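Local coordinates for aminoglycoside-O-phosphotransferase VIII (PDB 4H05), which phosphorylates the 3'-hydroxyl of aminoglycoside antibiotics with ATP as the probable phosphate donor, an activity that confers antibiotic resistance, at residues E44-V49 against E93-R98. Numbering follows the deposited sequence.
Sequences ELFVKV and EAVPGR
F46 and A94 form the tight part of this contact. CA of A94 sits over the centre of one face of the F46 ring, 3.6 Å from the centroid and 10° off the normal, a CH-pi contact. CB of A94 presses on the ring at CE2 of F46, 3.3 Å away. On its other flank CB of A94 meets CB of E44 at 3.5 Å. V95 follows at the outer ring atoms: its N is 3.3 Å from CZ of F46, and its side chain crosses that of F46 obliquely, CG2 4.0 Å from CE1 of F46.

One hydrogen bond joins the backbones, from A94 N to E44 O at 3.0 Å. Here strand 86-93 ends against strand 43-50 in the five-stranded antiparallel sheet of the kinase-like N-terminal lobe. The segment 93-98 then leads out of that sheet, a position that probably corresponds to the interlobe hinge of related kinases. The F46 side chain is about 7 Å from that of D210, a predicted magnesium ligand.

The other side is looser. L45 and E93 are an antiparallel non-hydrogen-bonded pair with diverging side chains, and L45 reaches E93 CA through CD2, at 3.9 Å. E93 is exposed. The E44 carboxylate turns to a salt bridge with R37.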
loop_
_atom_site.group_PDB
_atom_site.type_symbol
_atom_site.label_atom_id
_atom_site.label_comp_id
_atom_site.label_asym_id
_atom_site.label_seq_id
_atom_site.Cartn_x
_atom_site.Cartn_y
_atom_site.Cartn_z
ATOM N N GLU A 44 -14.274 -15.038 -6.947
ATOM C CA GLU A 44 -14.030 -13.607 -7.150
ATOM C C GLU A 44 -12.576 -13.474 -7.251
ATOM O O GLU A 44 -11.886 -14.136 -6.520
ATOM C CB GLU A 44 -14.537 -12.707 -6.017
ATOM C CG GLU A 44 -16.053 -12.661 -5.964
ATOM C CD GLU A 44 -16.677 -11.280 -5.706
ATOM O OE1 GLU A 44 -15.957 -10.252 -5.572
ATOM O OE2 GLU A 44 -17.942 -11.226 -5.667
ATOM N N LEU A 45 -12.128 -12.701 -8.254
ATOM C CA LEU A 45 -10.743 -12.313 -8.456
ATOM C C LEU A 45 -10.616 -10.806 -8.409
ATOM O O LEU A 45 -11.528 -10.039 -8.772
ATOM C CB LEU A 45 -10.228 -12.770 -9.796
ATOM C CG LEU A 45 -10.497 -14.270 -10.015
ATOM C CD1 LEU A 45 -10.242 -14.654 -11.436
ATOM C CD2 LEU A 45 -9.608 -15.168 -9.123
ATOM N N PHE A 46 -9.446 -10.386 -8.008
ATOM C CA PHE A 46 -9.013 -9.029 -8.220
ATOM C C PHE A 46 -8.046 -8.966 -9.404
ATOM O O PHE A 46 -7.094 -9.780 -9.490
ATOM C CB PHE A 46 -8.231 -8.551 -6.963
ATOM C CG PHE A 46 -9.052 -8.330 -5.720
ATOM C CD1 PHE A 46 -8.388 -8.088 -4.486
ATOM C CD2 PHE A 46 -10.463 -8.365 -5.708
ATOM C CE1 PHE A 46 -9.109 -7.879 -3.309
ATOM C CE2 PHE A 46 -11.166 -8.156 -4.516
ATOM C CZ PHE A 46 -10.481 -7.911 -3.318
ATOM N N VAL A 47 -8.209 -7.964 -10.273
ATOM C CA VAL A 47 -7.348 -7.783 -11.483
ATOM C C VAL A 47 -6.855 -6.365 -11.515
ATOM O O VAL A 47 -7.635 -5.429 -11.346
ATOM C CB VAL A 47 -8.094 -8.049 -12.773
ATOM C CG1 VAL A 47 -7.268 -7.611 -13.961
ATOM C CG2 VAL A 47 -8.562 -9.508 -12.845
ATOM N N LYS A 48 -5.541 -6.220 -11.616
ATOM C CA LYS A 48 -4.878 -4.930 -11.674
ATOM C C LYS A 48 -4.147 -4.911 -13.007
ATOM O O LYS A 48 -3.480 -5.870 -13.371
ATOM C CB LYS A 48 -3.876 -4.728 -10.510
ATOM C CG LYS A 48 -4.556 -4.471 -9.175
ATOM C CD LYS A 48 -3.664 -4.352 -7.935
ATOM C CE LYS A 48 -2.487 -3.452 -8.112
ATOM N NZ LYS A 48 -1.652 -3.419 -6.880
ATOM N N VAL A 49 -4.307 -3.820 -13.732
ATOM C CA VAL A 49 -3.531 -3.592 -14.939
ATOM C C VAL A 49 -2.952 -2.192 -14.775
ATOM O O VAL A 49 -3.640 -1.271 -14.333
ATOM C CB VAL A 49 -4.444 -3.714 -16.207
ATOM C CG1 VAL A 49 -3.622 -3.827 -17.490
ATOM C CG2 VAL A 49 -5.346 -4.936 -16.095
ATOM N N GLU A 93 -6.746 -14.074 -6.341
ATOM C CA GLU A 93 -8.006 -14.369 -5.684
ATOM C C GLU A 93 -8.417 -13.147 -4.932
ATOM O O GLU A 93 -7.563 -12.465 -4.429
ATOM C CB GLU A 93 -7.823 -15.553 -4.729
ATOM C CG GLU A 93 -7.503 -16.793 -5.553
ATOM C CD GLU A 93 -7.445 -18.080 -4.747
ATOM O OE1 GLU A 93 -7.460 -17.994 -3.509
ATOM O OE2 GLU A 93 -7.360 -19.156 -5.377
ATOM N N ALA A 94 -9.710 -12.827 -4.911
ATOM C CA ALA A 94 -10.183 -11.652 -4.237
ATOM C C ALA A 94 -9.973 -11.920 -2.753
ATOM O O ALA A 94 -9.916 -13.091 -2.382
ATOM C CB ALA A 94 -11.664 -11.435 -4.545
ATOM N N VAL A 95 -9.781 -10.864 -1.949
ATOM C CA VAL A 95 -9.671 -10.986 -0.455
ATOM C C VAL A 95 -11.053 -10.713 0.141
ATOM O O VAL A 95 -11.621 -9.690 -0.157
ATOM C CB VAL A 95 -8.655 -9.939 0.144
ATOM C CG1 VAL A 95 -8.528 -10.086 1.662
ATOM C CG2 VAL A 95 -7.292 -10.095 -0.496
ATOM N N PRO A 96 -11.603 -11.615 0.977
ATOM C CA PRO A 96 -12.947 -11.306 1.415
ATOM C C PRO A 96 -12.923 -10.169 2.408
ATOM O O PRO A 96 -11.874 -9.712 2.759
ATOM C CB PRO A 96 -13.429 -12.604 2.092
ATOM C CG PRO A 96 -12.148 -13.317 2.452
ATOM C CD PRO A 96 -11.170 -12.955 1.372
ATOM N N GLY A 97 -14.093 -9.662 2.769
ATOM C CA GLY A 97 -14.257 -8.771 3.853
ATOM C C GLY A 97 -14.350 -7.329 3.420
ATOM O O GLY A 97 -14.623 -7.040 2.263
ATOM N N ARG A 98 -14.170 -6.424 4.390
ATOM C CA ARG A 98 -14.390 -5.017 4.171
ATOM C C ARG A 98 -13.070 -4.258 4.438
ATOM O O ARG A 98 -12.352 -4.563 5.393
ATOM C CB ARG A 98 -15.477 -4.529 5.112
ATOM C CG ARG A 98 -15.685 -3.016 5.087
ATOM C CD ARG A 98 -16.655 -2.629 6.199
ATOM N NE ARG A 98 -17.884 -3.411 6.190
ATOM C CZ ARG A 98 -18.545 -3.802 7.286
ATOM N NH1 ARG A 98 -18.095 -3.523 8.500
ATOM N NH2 ARG A 98 -19.689 -4.487 7.170
#